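Local coordinates for Alr4995 protein (Nostoc sp., PDB 6LRF) that acts as a bifunctional arginine dihydrolase and ornithine cyclodeaminase, turning arginine into ornithine and ornithine into proline, at residues Arg286-Glu291 with Glu345-Leu350; Gly298-Ala303 with Ser329-Lys334. All coordinates share one frame; numbering follows the deposited sequence.

Overall arrangement
Both contacts lie in the same beta-alpha-beta-beta-alpha unit, and both pack a helix on one face of its sheet. Contact 1 sets helix 340-352 against strand 280-292; contact 2 sets helix 299-310 against strand 329-337, the next strand in the sheet. The two strands are antiparallel neighbours, probably hydrogen-bonded at I288 N to V333 O and I290 O to A331 N, both 2.9 Å, so the contacts sit only about 9 Å apart between centres. Each is buried, but contact 1 reaches a more open margin through the long side chain of R286, whereas contact 2 is smaller, purely aliphatic across its interface, and has a second subunit close by.

Contact 1 of 2, residues Arg286-Glu291 with Glu345-Leu350; sequences RIIRIE and EIISLL
I288 and L350 bring their CA atoms to 9.0 Å of each other, where strand 286-291 and helix 345-350 run almost in the same direction, the axes of the two short segments 13° apart. This is consistent with the second helix of a ferredoxin-like (beta-alpha-beta-beta-alpha) unit lying over its first strand, with 11.5 Å between the axes at closest approach. No hydrogen bond crosses; side chains do the joining. R286 holds CG anti to its backbone N (chi1 -171°) and stays extended out to NE, which carries the chain across I347. There CD meets I347 CD1 at 4.1 Å, and I347 CG2 sits 3.9 Å above the guanidinium plane of R286, toward its rim. Aliphatic carbon thus faces the flat side of the cation, while NH2 of R286 also makes a long, weak ion pair with D357. Trimming R286 to an alanine here would probably uncover the CG2 and CD1 branches of I347 and leave D357 without that distant charge. Deeper in, I288 spreads under two helix residues at loose van der Waals range, its CG2 near I347 CD1 and its CG1 near L350 CD1, each pair 4.4 Å apart. I288 also packs on V333 and V335, while L350 touches A303 of helix 299-310. R289 and E291 take no part in the helix packing. R289 makes a salt bridge to E332 through NH1, and grips E291 side-on, NE at 3.2 Å and NH2 at 3.0 Å both landing on the single oxygen OE2, met on its anti side.

Contact 2 of 2, residues Gly298-Ala303 with Ser329-Lys334; sequences GLINRA and SAAEVK
G298 O is gripped by three N-H groups of the helix that starts just after it. R302 N gives a sound backbone bond, 2.9 Å from G298 O; N301 N adds a weak one, and R302 NE approaches the same G298 O at 3.5 Å, weak but fairly straight at 161°. The carbonyl oxygen lies at the edge of the R302 guanidinium and in its plane, so the arginine folds back along its own first turn. G298 leaves the short helix 294-297 with a positive phi of 70°, a backbone setting that favours glycine, and serves as N-cap of helix 299-310. One residue thus ends one helix and opens the next, and S297 OG accepts the N-H of L299 at the same junction.

On the sheet side of that first turn, I300 alone bridges to strand 329-334. With CG1 anti to the backbone N (chi1 -178°), it carries its delta methyl out to the strand, where CD1 meets A331 CB at 4.2 Å and V333 CG2 at 4.3 Å. A331 and V333, two residues apart, share the helix-facing side of the strand, and the small A331 side chain probably leaves room for I300 beside V333. I300 also packs on L295 of the second subunit, which places the contact next to a subunit boundary. E332, between A331 and V333, points away from the helix, and its OE1 accepts from N318 ND2 on strand 313-320; farther along, K334 forms a salt bridge with D143. A first helix laid through one isoleucine, I300, on the strand between the two that it connects is consistent with the split beta-alpha-beta topology of a ferredoxin-like fold.

Contact 1 of 2, residues Arg286-Glu291 with Glu345-Leu350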
loop_
_atom_site.group_PDB
_atom_site.type_symbol
_atom_site.label_atom_id
_atom_site.label_comp_id
_atom_site.label_asym_id
_atom_site.label_seq_id
_atom_site.Cartn_x
_atom_site.Cartn_y
_atom_site.Cartn_z
ATOM N N ARG B 286 39.878 22.424 -4.959
ATOM C CA ARG B 286 40.286 22.135 -3.599
ATOM C C ARG B 286 40.718 20.676 -3.550
ATOM O O ARG B 286 40.039 19.808 -4.084
ATOM C CB ARG B 286 39.132 22.415 -2.639
ATOM C CG ARG B 286 39.467 22.358 -1.173
ATOM C CD ARG B 286 38.380 23.050 -0.385
ATOM N NE ARG B 286 38.420 22.713 1.033
ATOM C CZ ARG B 286 37.732 23.367 1.966
ATOM N NH1 ARG B 286 36.973 24.396 1.612
ATOM N NH2 ARG B 286 37.807 23.001 3.248
ATOM N N ILE B 287 41.858 20.394 -2.942
ATOM C CA ILE B 287 42.251 19.008 -2.783
ATOM C C ILE B 287 41.801 18.524 -1.398
ATOM O O ILE B 287 42.022 19.191 -0.392
ATOM C CB ILE B 287 43.766 18.825 -2.973
ATOM C CG1 ILE B 287 44.140 19.051 -4.445
ATOM C CG2 ILE B 287 44.207 17.428 -2.527
ATOM C CD1 ILE B 287 45.643 19.000 -4.724
ATOM N N ILE B 288 41.116 17.391 -1.356
ATOM C CA ILE B 288 40.707 16.827 -0.077
ATOM C C ILE B 288 41.383 15.473 0.125
ATOM O O ILE B 288 41.838 14.841 -0.829
ATOM C CB ILE B 288 39.170 16.684 0.021
ATOM C CG1 ILE B 288 38.635 15.818 -1.115
ATOM C CG2 ILE B 288 38.499 18.045 0.007
ATOM C CD1 ILE B 288 38.306 14.394 -0.697
ATOM N N ARG B 289 41.466 15.037 1.373
ATOM C CA ARG B 289 42.010 13.716 1.670
ATOM C C ARG B 289 40.941 12.876 2.372
ATOM O O ARG B 289 40.189 13.386 3.205
ATOM C CB ARG B 289 43.274 13.845 2.525
ATOM C CG ARG B 289 44.005 12.549 2.827
ATOM C CD ARG B 289 45.309 12.850 3.552
ATOM N NE ARG B 289 45.919 11.659 4.136
ATOM C CZ ARG B 289 46.741 10.849 3.479
ATOM N NH1 ARG B 289 47.039 11.099 2.205
ATOM N NH2 ARG B 289 47.262 9.787 4.091
ATOM N N ILE B 290 40.848 11.601 2.005
ATOM C CA ILE B 290 39.917 10.676 2.654
ATOM C C ILE B 290 40.683 9.404 3.040
ATOM O O ILE B 290 41.466 8.889 2.249
ATOM C CB ILE B 290 38.708 10.358 1.740
ATOM C CG1 ILE B 290 37.762 9.374 2.415
ATOM C CG2 ILE B 290 39.151 9.830 0.386
ATOM C CD1 ILE B 290 36.977 9.999 3.544
ATOM N N GLU B 291 40.497 8.943 4.279
ATOM C CA GLU B 291 41.183 7.761 4.805
ATOM C C GLU B 291 40.199 6.725 5.360
ATOM O O GLU B 291 39.132 7.073 5.866
ATOM C CB GLU B 291 42.155 8.144 5.921
ATOM C CG GLU B 291 43.479 8.741 5.491
ATOM C CD GLU B 291 44.444 8.909 6.675
ATOM O OE1 GLU B 291 44.082 8.493 7.799
ATOM O OE2 GLU B 291 45.566 9.439 6.483
ATOM N N GLU B 345 28.404 23.574 -0.909
ATOM C CA GLU B 345 27.448 22.492 -0.810
ATOM C C GLU B 345 28.179 21.132 -0.820
ATOM O O GLU B 345 27.879 20.239 -0.014
ATOM C CB GLU B 345 26.440 22.590 -1.944
ATOM C CG GLU B 345 25.254 21.664 -1.800
ATOM C CD GLU B 345 24.035 22.338 -1.176
ATOM O OE1 GLU B 345 23.763 23.530 -1.492
ATOM O OE2 GLU B 345 23.346 21.662 -0.373
ATOM N N ILE B 346 29.156 20.997 -1.713
ATOM C CA ILE B 346 29.951 19.779 -1.823
ATOM C C ILE B 346 30.767 19.516 -0.568
ATOM O O ILE B 346 30.746 18.414 -0.022
ATOM C CB ILE B 346 30.904 19.843 -3.043
ATOM C CG1 ILE B 346 30.108 19.810 -4.357
ATOM C CG2 ILE B 346 31.933 18.719 -3.000
ATOM C CD1 ILE B 346 30.906 20.287 -5.570
ATOM N N ILE B 347 31.497 20.523 -0.113
ATOM C CA ILE B 347 32.343 20.369 1.062
ATOM C C ILE B 347 31.504 20.034 2.309
ATOM O O ILE B 347 31.929 19.229 3.147
ATOM C CB ILE B 347 33.186 21.635 1.289
ATOM C CG1 ILE B 347 34.096 21.864 0.079
ATOM C CG2 ILE B 347 34.019 21.520 2.563
ATOM C CD1 ILE B 347 35.001 20.695 -0.224
ATOM N N SER B 348 30.304 20.607 2.410
ATOM C CA SER B 348 29.404 20.273 3.513
ATOM C C SER B 348 29.058 18.787 3.511
ATOM O O SER B 348 29.031 18.149 4.556
ATOM C CB SER B 348 28.115 21.098 3.448
ATOM O OG SER B 348 28.384 22.463 3.711
ATOM N N LEU B 349 28.809 18.229 2.335
ATOM C CA LEU B 349 28.511 16.807 2.246
ATOM C C LEU B 349 29.763 15.968 2.583
ATOM O O LEU B 349 29.690 14.989 3.337
ATOM C CB LEU B 349 27.960 16.471 0.854
ATOM C CG LEU B 349 26.617 17.144 0.515
ATOM C CD1 LEU B 349 26.301 17.102 -0.987
ATOM C CD2 LEU B 349 25.464 16.521 1.310
ATOM N N LEU B 350 30.918 16.372 2.061
ATOM C CA LEU B 350 32.149 15.613 2.265
ATOM C C LEU B 350 32.641 15.642 3.716
ATOM O O LEU B 350 33.242 14.675 4.199
ATOM C CB LEU B 350 33.247 16.137 1.355
ATOM C CG LEU B 350 33.056 15.851 -0.134
ATOM C CD1 LEU B 350 34.237 16.391 -0.951
ATOM C CD2 LEU B 350 32.859 14.357 -0.352
#

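Contact 2 of 2, residues Gly298-Ala303 with Ser329-Lys334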
loop_
_atom_site.group_PDB
_atom_site.type_symbol
_atom_site.label_atom_id
_atom_site.label_comp_id
_atom_site.label_asym_id
_atom_site.label_seq_id
_atom_site.Cartn_x
_atom_site.Cartn_y
_atom_site.Cartn_z
ATOM N N GLY B 298 32.879 1.417 0.244
ATOM C CA GLY B 298 32.287 2.259 -0.778
ATOM C C GLY B 298 32.270 3.728 -0.374
ATOM O O GLY B 298 31.574 4.548 -0.983
ATOM N N LEU B 299 33.038 4.059 0.661
ATOM C CA LEU B 299 33.161 5.435 1.125
ATOM C C LEU B 299 33.670 6.338 -0.007
ATOM O O LEU B 299 33.088 7.388 -0.276
ATOM C CB LEU B 299 34.100 5.502 2.336
ATOM C CG LEU B 299 34.175 6.816 3.113
ATOM C CD1 LEU B 299 32.783 7.267 3.516
ATOM C CD2 LEU B 299 35.052 6.630 4.343
ATOM N N ILE B 300 34.741 5.909 -0.676
ATOM C CA ILE B 300 35.307 6.681 -1.774
ATOM C C ILE B 300 34.241 6.901 -2.841
ATOM O O ILE B 300 34.126 7.985 -3.411
ATOM C CB ILE B 300 36.566 5.987 -2.389
ATOM C CG1 ILE B 300 37.160 6.834 -3.510
ATOM C CG2 ILE B 300 36.248 4.587 -2.908
ATOM C CD1 ILE B 300 37.747 8.119 -3.027
ATOM N N ASN B 301 33.418 5.882 -3.050
ATOM C CA ASN B 301 32.461 5.862 -4.144
ATOM C C ASN B 301 31.279 6.787 -3.823
ATOM O O ASN B 301 30.775 7.500 -4.696
ATOM C CB ASN B 301 32.031 4.402 -4.418
ATOM C CG ASN B 301 30.709 4.294 -5.147
ATOM O OD1 ASN B 301 30.515 4.904 -6.207
ATOM N ND2 ASN B 301 29.786 3.500 -4.590
ATOM N N ARG B 302 30.867 6.819 -2.561
ATOM C CA ARG B 302 29.823 7.744 -2.142
ATOM C C ARG B 302 30.281 9.203 -2.225
ATOM O O ARG B 302 29.503 10.076 -2.593
ATOM C CB ARG B 302 29.363 7.423 -0.721
ATOM C CG ARG B 302 28.335 6.302 -0.642
ATOM C CD ARG B 302 28.046 5.913 0.812
ATOM N NE ARG B 302 29.199 5.259 1.431
ATOM C CZ ARG B 302 29.218 4.772 2.670
ATOM N NH1 ARG B 302 30.318 4.191 3.136
ATOM N NH2 ARG B 302 28.141 4.864 3.443
ATOM N N ALA B 303 31.541 9.453 -1.884
ATOM C CA ALA B 303 32.109 10.796 -1.980
ATOM C C ALA B 303 32.103 11.295 -3.425
ATOM O O ALA B 303 31.674 12.417 -3.707
ATOM C CB ALA B 303 33.506 10.812 -1.431
ATOM N N SER B 329 43.277 2.603 3.976
ATOM C CA SER B 329 43.731 3.121 2.696
ATOM C C SER B 329 43.535 4.628 2.726
ATOM O O SER B 329 42.815 5.143 3.588
ATOM C CB SER B 329 42.961 2.483 1.535
ATOM O OG SER B 329 43.382 1.147 1.336
ATOM N N ALA B 330 44.196 5.337 1.816
ATOM C CA ALA B 330 44.066 6.794 1.753
ATOM C C ALA B 330 43.999 7.244 0.310
ATOM O O ALA B 330 44.699 6.713 -0.545
ATOM C CB ALA B 330 45.228 7.476 2.466
ATOM N N ALA B 331 43.158 8.233 0.036
ATOM C CA ALA B 331 43.094 8.796 -1.305
ATOM C C ALA B 331 43.113 10.331 -1.257
ATOM O O ALA B 331 42.603 10.946 -0.321
ATOM C CB ALA B 331 41.857 8.288 -2.033
ATOM N N GLU B 332 43.733 10.948 -2.257
ATOM C CA GLU B 332 43.690 12.397 -2.382
ATOM C C GLU B 332 42.934 12.714 -3.650
ATOM O O GLU B 332 43.181 12.130 -4.706
ATOM C CB GLU B 332 45.090 13.003 -2.373
ATOM C CG GLU B 332 45.596 13.216 -0.941
ATOM C CD GLU B 332 47.097 13.470 -0.838
ATOM O OE1 GLU B 332 47.729 13.811 -1.864
ATOM O OE2 GLU B 332 47.643 13.325 0.284
ATOM N N VAL B 333 41.965 13.607 -3.522
ATOM C CA VAL B 333 41.023 13.875 -4.600
ATOM C C VAL B 333 40.948 15.383 -4.843
ATOM O O VAL B 333 40.764 16.156 -3.908
ATOM C CB VAL B 333 39.611 13.320 -4.259
ATOM C CG1 VAL B 333 38.612 13.647 -5.353
ATOM C CG2 VAL B 333 39.666 11.795 -4.036
ATOM N N LYS B 334 41.118 15.805 -6.089
ATOM C CA LYS B 334 40.919 17.211 -6.416
ATOM C C LYS B 334 39.447 17.399 -6.762
ATOM O O LYS B 334 38.929 16.750 -7.660
ATOM C CB LYS B 334 41.824 17.651 -7.569
ATOM C CG LYS B 334 41.853 19.163 -7.806
ATOM C CD LYS B 334 42.820 19.539 -8.929
ATOM C CE LYS B 334 42.358 19.015 -10.291
ATOM N NZ LYS B 334 41.161 19.749 -10.776
#